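Local coordinates for protein myosin-2 (Saccharomyces cerevisiae, PDB 6IXO) that carries organelles and other cargo along actin cables as a class V myosin, its C-terminal globular tail domain binding the cargo receptors, at residues Ala290-Val295 and Gln319-Gln324; Leu258-Asn263 and Gln284-Thr289; Tyr14-Asp19 and Leu402-Arg407; Glu29-Gly34 and Arg56-Val61; Lys168-Lys173 and Thr207-Ile212. All coordinates share one frame; numbering follows the deposited sequence. Where two conformers were deposited one is given.

Contact 1 (Ala290-Val295 and Gln319-Gln324); sequences AKLLQV and QKLISQ
Leu292, near the C-terminal end of helix 284-294, meets Leu321 and Ile322 of helix 315-323 in a buried, wholly apolar contact within the DIL region of the all-helical cargo-binding tail. Both methyls of Leu292 are used. CD1 lies 3.8 Å from Leu321 CD1, and CD2 comes down on the root of the same side chain, 3.9 Å from Leu321 CB, so the forked end of one leucine straddles the flank of the other. CD1 also approaches Ile322 CG1, more loosely, at 4.4 Å. The fork is brought there by the first torsion of Leu292, which sets CG opposite the backbone N (chi1 178°) and sends the branch out from the helix toward its partner. Leucine suits the place because a forked end lets CD1 bridge Leu321 and Ile322 while CD2 covers Leu321 CB. Farther out, Leu306 of helix 300-309 packs on both Leu292 and Ile322, Leu252 touches Leu321, and Leu339 of helix 336-350 backs Ile322. Where helix 315-323 runs out, Gln319 O is gripped twice by one residue: Ser323 N at 2.8 Å and Ser323 OG at 2.7 Å reach it from opposite faces of the carbonyl plane.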
# COMPACT_ATOMS: atom_id res chain seq x y z
N ALA A 290 -20.65 9.14 14.74
CA ALA A 290 -21.86 9.53 14.00
C ALA A 290 -23.10 9.09 14.74
O ALA A 290 -24.10 9.85 14.84
CB ALA A 290 -21.82 8.94 12.58
N LYS A 291 -23.10 7.87 15.27
CA LYS A 291 -24.30 7.40 16.02
C LYS A 291 -24.51 8.26 17.26
O LYS A 291 -25.62 8.70 17.57
CB LYS A 291 -24.17 5.94 16.43
CG LYS A 291 -24.39 4.97 15.25
CD LYS A 291 -23.99 3.52 15.58
CE LYS A 291 -24.44 2.53 14.50
NZ LYS A 291 -24.10 2.95 13.10
N LEU A 292 -23.42 8.52 17.97
CA LEU A 292 -23.50 9.27 19.22
C LEU A 292 -24.13 10.63 18.94
O LEU A 292 -24.93 11.15 19.74
CB LEU A 292 -22.10 9.42 19.84
CG LEU A 292 -22.00 10.23 21.16
CD1 LEU A 292 -20.77 9.83 21.94
CD2 LEU A 292 -21.90 11.74 20.88
N LEU A 293 -23.76 11.21 17.81
CA LEU A 293 -24.21 12.55 17.46
C LEU A 293 -25.69 12.55 17.06
O LEU A 293 -26.31 13.61 17.01
CB LEU A 293 -23.36 13.11 16.34
CG LEU A 293 -21.90 13.41 16.71
CD1 LEU A 293 -21.19 14.07 15.50
CD2 LEU A 293 -21.84 14.35 17.92
N GLN A 294 -26.26 11.37 16.84
CA GLN A 294 -27.63 11.30 16.34
C GLN A 294 -28.64 10.75 17.32
O GLN A 294 -29.83 11.13 17.27
CB GLN A 294 -27.66 10.43 15.07
CG GLN A 294 -26.99 11.11 13.87
CD GLN A 294 -27.00 10.24 12.65
OE1 GLN A 294 -26.07 9.47 12.41
NE2 GLN A 294 -28.07 10.33 11.87
N VAL A 295 -28.21 9.86 18.20
CA VAL A 295 -29.19 9.21 19.08
C VAL A 295 -29.60 10.12 20.25
O VAL A 295 -28.90 11.09 20.57
CB VAL A 295 -28.66 7.87 19.65
CG1 VAL A 295 -28.41 6.89 18.51
CG2 VAL A 295 -27.40 8.11 20.46
N GLN A 319 -17.49 11.36 27.04
CA GLN A 319 -17.74 12.59 27.78
C GLN A 319 -17.36 13.83 26.97
O GLN A 319 -18.09 14.81 26.99
CB GLN A 319 -16.98 12.60 29.10
CG GLN A 319 -17.19 13.88 29.89
CD GLN A 319 -16.40 13.87 31.17
OE1 GLN A 319 -15.34 13.27 31.23
NE2 GLN A 319 -16.92 14.51 32.21
N LYS A 320 -16.20 13.80 26.30
CA LYS A 320 -15.79 14.92 25.45
C LYS A 320 -16.81 15.19 24.36
O LYS A 320 -17.14 16.33 24.07
CB LYS A 320 -14.43 14.65 24.77
CG LYS A 320 -13.24 14.71 25.67
CD LYS A 320 -12.97 16.12 26.17
CE LYS A 320 -11.85 16.11 27.21
NZ LYS A 320 -11.46 17.48 27.60
N LEU A 321 -17.25 14.12 23.72
CA LEU A 321 -18.17 14.26 22.60
C LEU A 321 -19.51 14.81 23.08
O LEU A 321 -20.06 15.73 22.48
CB LEU A 321 -18.38 12.94 21.90
CG LEU A 321 -17.11 12.44 21.18
CD1 LEU A 321 -17.32 11.00 20.74
CD2 LEU A 321 -16.79 13.32 19.98
N ILE A 322 -20.02 14.20 24.15
CA ILE A 322 -21.30 14.66 24.71
C ILE A 322 -21.20 16.08 25.27
O ILE A 322 -22.13 16.88 25.08
CB ILE A 322 -21.80 13.71 25.83
CG1 ILE A 322 -22.19 12.37 25.23
CG2 ILE A 322 -23.05 14.35 26.60
CD1 ILE A 322 -22.38 11.28 26.23
N SER A 323 -20.10 16.40 25.98
CA SER A 323 -20.06 17.73 26.61
C SER A 323 -19.85 18.79 25.54
O SER A 323 -20.16 19.93 25.74
CB SER A 323 -18.98 17.83 27.70
OG SER A 323 -17.73 17.43 27.18
N GLN A 324 -19.30 18.41 24.38
CA GLN A 324 -19.11 19.38 23.29
C GLN A 324 -20.23 19.41 22.26
O GLN A 324 -20.18 20.18 21.30
CB GLN A 324 -17.77 19.06 22.56
CG GLN A 324 -16.58 19.39 23.51
CD GLN A 324 -15.27 18.79 23.00
OE1 GLN A 324 -15.13 18.48 21.80
NE2 GLN A 324 -14.32 18.62 23.90

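Contact 2 (Leu258-Asn263 and Gln284-Thr289); sequences LQLNYN and QHLIQT
His285 O takes two bonds from Thr289, one from its backbone N at 3.0 Å and one from its OG1 at 2.7 Å, and the hydroxyl bond fixes the rotation of the side chain that faces Leu260 across the contact. With OG1 turned back onto its own helix (chi1 -65°), CG2 is swung outward and presents a methyl to Leu260 CD2, 4.0 Å away. Threonine thus serves two needs in a buried place, its hydroxyl satisfied by the helix and its methyl left to pack. Replacing it with a serine would probably leave Leu260 CD2 without its methyl partner and open a small gap between the helices. The same CD2 rests 4.0 Å from Leu286 O, while Leu260 CD1 faces Leu286 CD2 more loosely at 4.5 Å. Another bond within helix 284-294 runs from Gln288 NE2 to Gln284 OE1, nearly straight at 165° and directed at a lone pair in the carbonyl plane; Gln288 OE1 in turn receives Ser312 N. In the DIL region of the all-helical cargo-binding tail, helices 254-273 and 284-294 are covered by helix 223-247, whose Leu245 touches both Leu260 and Leu286, Cys241 packing on Leu286 and Phe242 on Thr289.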
# COMPACT_ATOMS: atom_id res chain seq x y z
N LEU A 258 -25.47 13.63 11.08
CA LEU A 258 -26.12 13.05 9.89
C LEU A 258 -25.12 13.11 8.70
O LEU A 258 -24.94 12.14 7.95
CB LEU A 258 -27.40 13.84 9.57
CG LEU A 258 -28.16 13.20 8.41
CD1 LEU A 258 -28.67 11.83 8.84
CD2 LEU A 258 -29.31 14.09 7.91
N GLN A 259 -24.45 14.25 8.55
CA GLN A 259 -23.49 14.39 7.44
C GLN A 259 -22.31 13.48 7.58
O GLN A 259 -21.86 12.89 6.57
CB GLN A 259 -23.00 15.83 7.29
CG GLN A 259 -24.14 16.70 6.80
CD GLN A 259 -23.76 18.13 6.66
OE1 GLN A 259 -23.38 18.55 5.57
NE2 GLN A 259 -23.86 18.90 7.75
N LEU A 260 -21.80 13.35 8.79
CA LEU A 260 -20.72 12.39 9.04
C LEU A 260 -21.18 10.96 8.69
O LEU A 260 -20.42 10.16 8.10
CB LEU A 260 -20.24 12.47 10.49
CG LEU A 260 -19.12 11.51 10.94
CD1 LEU A 260 -17.78 11.83 10.15
CD2 LEU A 260 -18.84 11.65 12.47
N ASN A 261 -22.40 10.62 9.09
CA ASN A 261 -22.99 9.32 8.77
C ASN A 261 -22.92 9.10 7.26
O ASN A 261 -22.44 8.07 6.80
CB ASN A 261 -24.44 9.22 9.29
CG ASN A 261 -25.20 8.01 8.72
OD1 ASN A 261 -24.63 6.98 8.47
ND2 ASN A 261 -26.49 8.18 8.49
N TYR A 262 -23.37 10.09 6.49
CA TYR A 262 -23.42 9.91 5.02
C TYR A 262 -22.00 9.78 4.46
O TYR A 262 -21.75 8.95 3.57
CB TYR A 262 -24.14 11.07 4.34
CG TYR A 262 -25.63 11.14 4.60
CD1 TYR A 262 -26.30 10.09 5.21
CD2 TYR A 262 -26.37 12.27 4.23
CE1 TYR A 262 -27.69 10.17 5.44
CE2 TYR A 262 -27.73 12.37 4.47
CZ TYR A 262 -28.40 11.32 5.08
OH TYR A 262 -29.79 11.40 5.27
N ASN A 263 -21.07 10.58 4.96
CA ASN A 263 -19.67 10.45 4.49
C ASN A 263 -19.07 9.08 4.76
O ASN A 263 -18.51 8.39 3.85
CB ASN A 263 -18.82 11.54 5.15
CG ASN A 263 -19.12 12.91 4.61
OD1 ASN A 263 -19.81 13.05 3.59
ND2 ASN A 263 -18.57 13.97 5.29
N GLN A 284 -14.81 1.96 12.91
CA GLN A 284 -15.77 1.94 14.01
C GLN A 284 -15.78 3.23 14.83
O GLN A 284 -16.80 3.59 15.39
CB GLN A 284 -15.51 0.75 14.93
CG GLN A 284 -16.32 -0.52 14.61
CD GLN A 284 -17.78 -0.26 14.22
OE1 GLN A 284 -18.62 0.06 15.07
NE2 GLN A 284 -18.08 -0.42 12.94
N HIS A 285 -14.65 3.93 14.94
CA HIS A 285 -14.70 5.12 15.79
C HIS A 285 -15.49 6.20 15.13
O HIS A 285 -16.18 6.95 15.82
CB HIS A 285 -13.29 5.63 16.12
CG HIS A 285 -12.46 4.63 16.85
ND1 HIS A 285 -11.53 3.81 16.22
CD2 HIS A 285 -12.44 4.26 18.16
CE1 HIS A 285 -10.96 3.01 17.10
NE2 HIS A 285 -11.49 3.26 18.29
N LEU A 286 -15.32 6.34 13.82
CA LEU A 286 -16.14 7.31 13.05
C LEU A 286 -17.61 6.88 13.03
O LEU A 286 -18.55 7.70 13.23
CB LEU A 286 -15.63 7.43 11.61
CG LEU A 286 -14.27 8.08 11.52
CD1 LEU A 286 -13.83 8.06 10.06
CD2 LEU A 286 -14.42 9.56 12.02
N ILE A 287 -17.84 5.60 12.78
CA ILE A 287 -19.25 5.14 12.73
C ILE A 287 -19.94 5.41 14.10
O ILE A 287 -21.07 5.93 14.20
CB ILE A 287 -19.32 3.65 12.34
CG1 ILE A 287 -18.91 3.47 10.87
CG2 ILE A 287 -20.73 3.01 12.68
CD1 ILE A 287 -18.64 1.98 10.45
N GLN A 288 -19.25 5.04 15.17
CA GLN A 288 -19.87 5.17 16.49
C GLN A 288 -20.01 6.65 16.89
O GLN A 288 -20.92 7.02 17.61
CB GLN A 288 -19.05 4.39 17.52
CG GLN A 288 -19.28 2.86 17.43
CD GLN A 288 -18.30 2.07 18.28
OE1 GLN A 288 -17.86 2.54 19.34
NE2 GLN A 288 -17.92 0.86 17.82
N THR A 289 -19.08 7.49 16.44
CA THR A 289 -19.24 8.93 16.70
C THR A 289 -20.48 9.49 16.01
O THR A 289 -21.28 10.24 16.63
CB THR A 289 -17.99 9.68 16.25
OG1 THR A 289 -16.92 9.24 17.08
CG2 THR A 289 -18.14 11.23 16.40

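Contact 3 (Tyr14-Asp19 and Leu402-Arg407); sequences YRLLED and LPSTKR
Two helices from near the ends of the modelled chain, 6-18 and 403-415, pack side by side in this all-helical tail domain, with Leu16 reaching across to Ser404 and Arg407. Its two methyls go to successive turns of the C-terminal helix. CD1 lies against the aliphatic stem of Arg407, 3.5 Å from CG, and CD2 faces Ser404 OG at 3.9 Å. The Arg407 chain starts out extended (chi1 179°) and bends at chi2, 60°, which lays the stem beside the leucine while the guanidinium leads off to a salt bridge with Glu12. A water spans the polar side: it donates to Leu16 O at 2.8 Å and makes weak bonds to Asp19 O and Ser404 OG. An alanine in place of Leu16 is likely to strip the cover from the Arg407 stem and open a gap beside Ile408 and Leu411. Arginine fits this partly exposed seam because its methylenes pack on Leu16 while its guanidinium pairs with Glu12; serine fits because it is small enough to lie against a methyl, with only a weak bond to the water.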
# COMPACT_ATOMS: atom_id res chain seq x y z
N TYR A 14 28.64 -12.63 -24.32
CA TYR A 14 29.64 -12.46 -23.30
C TYR A 14 30.21 -11.05 -23.27
O TYR A 14 30.34 -10.45 -22.21
CB TYR A 14 30.80 -13.46 -23.51
CG TYR A 14 31.76 -13.45 -22.36
CD1 TYR A 14 32.86 -12.59 -22.36
CD2 TYR A 14 31.56 -14.27 -21.25
CE1 TYR A 14 33.75 -12.57 -21.30
CE2 TYR A 14 32.45 -14.26 -20.19
CZ TYR A 14 33.53 -13.40 -20.21
OH TYR A 14 34.41 -13.38 -19.16
N ARG A 15 30.56 -10.53 -24.44
CA ARG A 15 31.05 -9.16 -24.52
C ARG A 15 29.98 -8.15 -24.11
O ARG A 15 30.29 -7.10 -23.54
CB ARG A 15 31.53 -8.83 -25.92
CG ARG A 15 32.63 -9.74 -26.42
CD ARG A 15 33.78 -9.84 -25.42
NE ARG A 15 34.98 -10.48 -25.98
CZ ARG A 15 36.15 -10.57 -25.36
NH1 ARG A 15 36.30 -10.07 -24.13
NH2 ARG A 15 37.18 -11.16 -25.96
N LEU A 16 28.72 -8.43 -24.42
CA LEU A 16 27.66 -7.48 -23.97
C LEU A 16 27.55 -7.47 -22.46
O LEU A 16 27.36 -6.43 -21.83
CB LEU A 16 26.31 -7.82 -24.60
CG LEU A 16 26.25 -7.50 -26.10
CD1 LEU A 16 25.14 -8.26 -26.81
CD2 LEU A 16 26.11 -5.98 -26.35
N LEU A 17 27.69 -8.64 -21.85
CA LEU A 17 27.43 -8.75 -20.42
C LEU A 17 28.62 -8.26 -19.58
O LEU A 17 28.41 -7.70 -18.50
CB LEU A 17 27.06 -10.18 -20.07
CG LEU A 17 25.74 -10.62 -20.72
CD1 LEU A 17 25.61 -12.15 -20.76
CD2 LEU A 17 24.55 -10.02 -20.00
N GLU A 18 29.85 -8.44 -20.06
CA GLU A 18 31.02 -8.01 -19.29
C GLU A 18 31.17 -6.48 -19.32
O GLU A 18 31.85 -5.90 -18.47
CB GLU A 18 32.30 -8.70 -19.80
CG GLU A 18 33.22 -7.88 -20.71
CD GLU A 18 34.35 -8.75 -21.32
OE1 GLU A 18 34.81 -8.47 -22.46
OE2 GLU A 18 34.79 -9.72 -20.67
N ASP A 19 30.54 -5.82 -20.29
CA ASP A 19 30.64 -4.37 -20.41
C ASP A 19 29.61 -3.70 -19.51
O ASP A 19 28.67 -3.03 -19.99
CB ASP A 19 30.46 -3.93 -21.86
CG ASP A 19 30.85 -2.48 -22.09
OD1 ASP A 19 31.10 -1.76 -21.10
OD2 ASP A 19 30.90 -2.05 -23.27
N LEU A 402 17.00 0.68 -25.56
CA LEU A 402 18.10 0.11 -24.78
C LEU A 402 18.93 -0.82 -25.67
O LEU A 402 18.71 -2.02 -25.66
CB LEU A 402 17.57 -0.69 -23.60
CG LEU A 402 16.54 0.02 -22.70
CD1 LEU A 402 15.90 -0.98 -21.79
CD2 LEU A 402 17.21 1.13 -21.91
N PRO A 403 19.88 -0.26 -26.41
CA PRO A 403 20.58 -1.02 -27.46
C PRO A 403 21.21 -2.33 -26.98
O PRO A 403 20.99 -3.39 -27.58
CB PRO A 403 21.66 -0.05 -27.94
CG PRO A 403 21.07 1.35 -27.63
CD PRO A 403 20.24 1.17 -26.37
N SER A 404 22.02 -2.26 -25.93
CA SER A 404 22.73 -3.46 -25.47
C SER A 404 21.75 -4.45 -24.85
O SER A 404 21.81 -5.66 -25.08
CB SER A 404 23.80 -3.08 -24.44
OG SER A 404 24.92 -2.53 -25.10
N THR A 405 20.83 -3.91 -24.07
CA THR A 405 19.91 -4.76 -23.37
C THR A 405 19.06 -5.50 -24.36
O THR A 405 18.83 -6.70 -24.21
CB THR A 405 18.99 -3.92 -22.41
OG1 THR A 405 19.81 -3.24 -21.47
CG2 THR A 405 18.08 -4.83 -21.69
N LYS A 406 18.60 -4.79 -25.38
CA LYS A 406 17.78 -5.40 -26.42
C LYS A 406 18.58 -6.45 -27.22
O LYS A 406 18.04 -7.49 -27.64
CB LYS A 406 17.24 -4.32 -27.36
CG LYS A 406 16.56 -4.85 -28.62
CD LYS A 406 15.74 -3.75 -29.28
CE LYS A 406 15.64 -3.93 -30.79
NZ LYS A 406 15.33 -5.34 -31.18
N ARG A 407 19.86 -6.19 -27.42
CA ARG A 407 20.63 -7.20 -28.20
C ARG A 407 20.77 -8.48 -27.38
O ARG A 407 20.64 -9.59 -27.90
CB ARG A 407 21.99 -6.65 -28.59
CG ARG A 407 22.82 -7.66 -29.38
CD ARG A 407 22.11 -8.07 -30.68
NE ARG A 407 22.99 -8.86 -31.55
CZ ARG A 407 22.55 -9.57 -32.58
NH1 ARG A 407 21.25 -9.57 -32.87
NH2 ARG A 407 23.40 -10.27 -33.32
O HOH W 1 27.01 -3.87 -22.88

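Contact 4 (Glu29-Gly34 and Arg56-Val61); sequences EGLLKG and RILIIV
Leu31 of helix 20-32 packs across Ile57 and Leu58 of helix 53-67, and Leu32 extends the apolar contact. An extended first torsion (chi1 -180°) directs both methyls of Leu31 at the other helix: CD1 meets Ile57 CD1 at 3.9 Å, and CD2 lies against the short branch, 4.0 Å from Ile57 CG2. The beta-branched Ile57 therefore offers a long arm to one methyl and a short arm to the other. Beside this pair Leu58 joins both leucines, its CD2 lying 4.3 Å from Leu31 CD2 and its CD1 4.2 Å from Leu32 CD2. All four side chains are buried, and no hydrogen bond crosses between the two segments.

The charged groups pair separately. Exposed Lys33 and Glu29 form a salt bridge within their own segment, Glu29 OE2 receiving Lys33 NZ on its syn lone pair at 3.1 Å, whereas Arg56 makes a bridge to another helix through Glu110 of helix 97-124. In the backbone, residues 29-32 make a wider, pi-type turn. Phe77 and Val81 of helix 71-90 pack on Leu58, and Trp104 of helix 97-124 touches Leu32, making this part of the mixed aliphatic and aromatic core of a multi-helix bundle.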
# COMPACT_ATOMS: atom_id res chain seq x y z
N GLU A 29 19.25 4.03 -15.95
CA GLU A 29 18.68 5.27 -16.46
C GLU A 29 17.52 5.01 -17.43
O GLU A 29 16.55 5.73 -17.42
CB GLU A 29 19.76 6.14 -17.12
CG GLU A 29 20.95 6.46 -16.21
CD GLU A 29 20.55 7.21 -14.93
OE1 GLU A 29 19.84 8.24 -15.01
OE2 GLU A 29 20.96 6.77 -13.83
N GLY A 30 17.63 3.99 -18.29
CA GLY A 30 16.61 3.75 -19.30
C GLY A 30 15.45 2.88 -18.81
O GLY A 30 14.29 3.22 -18.95
N LEU A 31 15.78 1.72 -18.26
CA LEU A 31 14.73 0.76 -17.91
C LEU A 31 14.08 1.12 -16.58
O LEU A 31 12.85 1.12 -16.44
CB LEU A 31 15.31 -0.65 -17.84
CG LEU A 31 14.28 -1.74 -17.49
CD1 LEU A 31 13.27 -1.89 -18.60
CD2 LEU A 31 14.98 -3.05 -17.20
N LEU A 32 14.90 1.40 -15.59
CA LEU A 32 14.34 1.57 -14.26
C LEU A 32 13.82 3.01 -14.05
O LEU A 32 12.63 3.20 -13.81
CB LEU A 32 15.37 1.21 -13.19
CG LEU A 32 15.90 -0.23 -13.30
CD1 LEU A 32 16.94 -0.42 -12.22
CD2 LEU A 32 14.78 -1.27 -13.16
N LYS A 33 14.68 4.02 -14.14
CA LYS A 33 14.19 5.40 -13.91
C LYS A 33 13.22 5.79 -15.00
O LYS A 33 12.37 6.65 -14.81
CB LYS A 33 15.35 6.41 -13.85
CG LYS A 33 16.28 6.21 -12.67
CD LYS A 33 17.30 7.34 -12.61
CE LYS A 33 18.43 7.01 -11.63
NZ LYS A 33 19.40 8.13 -11.51
N GLY A 34 13.32 5.13 -16.16
CA GLY A 34 12.49 5.48 -17.30
C GLY A 34 11.23 4.64 -17.43
O GLY A 34 10.59 4.64 -18.48
N ARG A 56 11.33 -8.91 -15.81
CA ARG A 56 11.64 -10.03 -16.71
C ARG A 56 12.92 -9.72 -17.44
O ARG A 56 13.76 -10.60 -17.64
CB ARG A 56 10.49 -10.28 -17.72
CG ARG A 56 9.14 -10.60 -17.10
CD ARG A 56 8.97 -12.07 -16.82
NE ARG A 56 7.72 -12.40 -16.13
CZ ARG A 56 6.56 -12.69 -16.73
NH1 ARG A 56 5.48 -12.98 -16.00
NH2 ARG A 56 6.47 -12.68 -18.05
N ILE A 57 13.10 -8.47 -17.86
CA ILE A 57 14.36 -8.12 -18.52
C ILE A 57 15.58 -8.32 -17.60
O ILE A 57 16.59 -8.89 -18.00
CB ILE A 57 14.30 -6.68 -19.03
CG1 ILE A 57 13.31 -6.63 -20.19
CG2 ILE A 57 15.68 -6.21 -19.47
CD1 ILE A 57 12.96 -5.22 -20.68
N LEU A 58 15.47 -7.84 -16.36
CA LEU A 58 16.52 -8.01 -15.36
C LEU A 58 16.85 -9.47 -15.13
O LEU A 58 18.01 -9.84 -15.01
CB LEU A 58 16.10 -7.37 -14.03
CG LEU A 58 15.95 -5.85 -14.03
CD1 LEU A 58 15.39 -5.35 -12.66
CD2 LEU A 58 17.27 -5.18 -14.32
N ILE A 59 15.81 -10.29 -15.06
CA ILE A 59 15.97 -11.73 -14.86
C ILE A 59 16.76 -12.37 -16.00
O ILE A 59 17.63 -13.23 -15.78
CB ILE A 59 14.56 -12.41 -14.70
CG1 ILE A 59 13.98 -12.06 -13.32
CG2 ILE A 59 14.65 -13.93 -14.87
CD1 ILE A 59 12.44 -12.29 -13.21
N ILE A 60 16.49 -11.94 -17.23
CA ILE A 60 17.22 -12.53 -18.36
C ILE A 60 18.70 -12.17 -18.27
O ILE A 60 19.58 -13.03 -18.39
CB ILE A 60 16.64 -12.07 -19.69
CG1 ILE A 60 15.27 -12.71 -19.86
CG2 ILE A 60 17.58 -12.44 -20.84
CD1 ILE A 60 14.36 -11.99 -20.82
N VAL A 61 18.97 -10.88 -18.07
CA VAL A 61 20.33 -10.38 -17.96
C VAL A 61 21.06 -11.07 -16.83
O VAL A 61 22.17 -11.56 -17.01
CB VAL A 61 20.36 -8.86 -17.70
CG1 VAL A 61 21.77 -8.43 -17.29
CG2 VAL A 61 19.88 -8.11 -18.92

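Contact 5 (Lys168-Lys173 and Thr207-Ile212); sequences KQLQKK and TFFNSI
Leu170 lies over one face of the Phe208 ring in a CH-pi contact, its CD2 methyl 4.2 Å from the ring centroid and 22° off the normal, displaced toward the rim. The first torsion of Phe208, 172°, points the side chain away from its own backbone N and carries the ring across to the other helix. Leu170 brings CG beside its own backbone N, so that CD2 lies over the face while CG and CD1 meet the CE2 side, CG 3.9 Å from Phe208 CE2. The segments belong to helices 134-180 and 202-218, which run nearly antiparallel here, at 159°, in the helical bundle of the tail. Their axes stand 12.3 Å apart, a wide spacing that an aromatic side chain suits. Gln169, extended beyond CG, brings OE1 to the ring edge, 3.5 Å from Phe208 CE1, with its amide plane well inclined to the ring; its NE2 donates to Gly94 O. Phe209 approaches the same leucine methyl, its CE2 4.2 Å from Leu170 CD2.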
# COMPACT_ATOMS: atom_id res chain seq x y z
N LYS A 168 0.13 9.97 3.96
CA LYS A 168 0.21 11.44 3.90
C LYS A 168 -0.81 12.02 2.92
O LYS A 168 -1.35 13.09 3.17
CB LYS A 168 1.61 11.90 3.50
CG LYS A 168 2.72 11.38 4.41
CD LYS A 168 2.56 11.86 5.84
CE LYS A 168 3.70 11.33 6.75
NZ LYS A 168 5.05 11.86 6.40
N GLN A 169 -1.03 11.37 1.79
CA GLN A 169 -2.06 11.86 0.85
C GLN A 169 -3.40 11.81 1.50
O GLN A 169 -4.23 12.71 1.29
CB GLN A 169 -2.10 11.01 -0.44
CG GLN A 169 -0.97 11.34 -1.40
CD GLN A 169 -1.29 10.98 -2.86
OE1 GLN A 169 -2.28 10.30 -3.14
NE2 GLN A 169 -0.45 11.47 -3.79
N LEU A 170 -3.64 10.79 2.32
CA LEU A 170 -4.90 10.79 3.10
C LEU A 170 -4.95 11.81 4.22
O LEU A 170 -6.01 12.37 4.52
CB LEU A 170 -5.17 9.40 3.68
CG LEU A 170 -5.68 8.40 2.67
CD1 LEU A 170 -5.62 7.02 3.31
CD2 LEU A 170 -7.12 8.71 2.21
N GLN A 171 -3.83 12.06 4.89
CA GLN A 171 -3.81 13.11 5.91
C GLN A 171 -4.26 14.41 5.23
O GLN A 171 -5.02 15.20 5.81
CB GLN A 171 -2.42 13.26 6.55
CG GLN A 171 -2.40 14.13 7.83
CD GLN A 171 -2.66 13.34 9.10
OE1 GLN A 171 -2.34 12.14 9.17
NE2 GLN A 171 -3.26 13.98 10.10
N LYS A 172 -3.83 14.59 4.00
CA LYS A 172 -4.11 15.80 3.23
C LYS A 172 -5.60 15.91 2.81
O LYS A 172 -6.17 17.00 2.79
CB LYS A 172 -3.21 15.81 1.97
CG LYS A 172 -3.32 17.12 1.14
CD LYS A 172 -2.49 17.04 -0.17
CE LYS A 172 -2.42 18.44 -0.80
NZ LYS A 172 -2.07 18.42 -2.24
N LYS A 173 -6.20 14.79 2.43
CA LYS A 173 -7.53 14.83 1.82
C LYS A 173 -8.67 14.36 2.71
O LYS A 173 -9.77 14.90 2.61
CB LYS A 173 -7.53 14.00 0.54
CG LYS A 173 -6.44 14.46 -0.40
CD LYS A 173 -6.41 13.75 -1.72
CE LYS A 173 -5.30 14.35 -2.59
NZ LYS A 173 -5.36 13.79 -3.95
N THR A 207 -12.37 7.92 -5.07
CA THR A 207 -11.50 7.82 -6.25
C THR A 207 -10.15 7.23 -5.87
O THR A 207 -9.60 6.37 -6.55
CB THR A 207 -11.30 9.20 -6.89
OG1 THR A 207 -12.52 9.61 -7.48
CG2 THR A 207 -10.20 9.16 -7.96
N PHE A 208 -9.64 7.69 -4.74
CA PHE A 208 -8.34 7.25 -4.24
C PHE A 208 -8.31 5.75 -3.91
O PHE A 208 -7.41 5.02 -4.33
CB PHE A 208 -7.98 8.11 -3.00
CG PHE A 208 -6.75 7.66 -2.23
CD1 PHE A 208 -5.54 8.32 -2.41
CD2 PHE A 208 -6.81 6.64 -1.28
CE1 PHE A 208 -4.39 7.95 -1.66
CE2 PHE A 208 -5.70 6.27 -0.54
CZ PHE A 208 -4.48 6.93 -0.72
N PHE A 209 -9.28 5.30 -3.12
CA PHE A 209 -9.37 3.87 -2.83
C PHE A 209 -9.73 3.04 -4.09
O PHE A 209 -9.18 1.94 -4.30
CB PHE A 209 -10.40 3.60 -1.73
CG PHE A 209 -9.87 3.87 -0.37
CD1 PHE A 209 -9.07 2.93 0.28
CD2 PHE A 209 -10.14 5.09 0.27
CE1 PHE A 209 -8.54 3.19 1.55
CE2 PHE A 209 -9.62 5.36 1.54
CZ PHE A 209 -8.82 4.41 2.18
N ASN A 210 -10.60 3.56 -4.95
CA ASN A 210 -10.83 2.84 -6.22
C ASN A 210 -9.56 2.62 -7.04
O ASN A 210 -9.39 1.60 -7.73
CB ASN A 210 -11.81 3.60 -7.09
CG ASN A 210 -13.18 3.08 -6.94
OD1 ASN A 210 -13.38 1.86 -6.93
ND2 ASN A 210 -14.15 3.98 -6.81
N SER A 211 -8.70 3.62 -7.01
CA SER A 211 -7.46 3.58 -7.78
C SER A 211 -6.56 2.49 -7.21
O SER A 211 -5.94 1.72 -7.95
CB SER A 211 -6.79 4.95 -7.77
OG SER A 211 -5.58 4.93 -8.51
N ILE A 212 -6.51 2.39 -5.88
CA ILE A 212 -5.76 1.28 -5.29
C ILE A 212 -6.35 -0.04 -5.73
O ILE A 212 -5.63 -0.94 -6.18
CB ILE A 212 -5.76 1.36 -3.78
CG1 ILE A 212 -4.96 2.59 -3.34
CG2 ILE A 212 -5.08 0.12 -3.16
CD1 ILE A 212 -5.05 2.85 -1.85

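Overall arrangement
The five contacts are spread along an elongated, all-helical cargo-binding domain. Contacts 1 and 2 share helix 284-294, their centres 11 Å apart, and they touch where Ala290 N approaches Leu260 CD2 at 3.8 Å. Contacts 3 and 4 form a second cluster, with centres 12 Å apart, joined by Thr405 CG2 against Ile57 CG2 at 3.5 Å. These clusters lie on opposite sides of the chain's centre; contacts 1 and 3 are about 67 Å apart between centres. Contact 5 lies closest to the middle, its centre about 18 Å from that of contact 2 and about 29 Å from that of contact 4. Contact 3 joins helices near the two ends of the modelled chain and encloses the other four contacts in sequence.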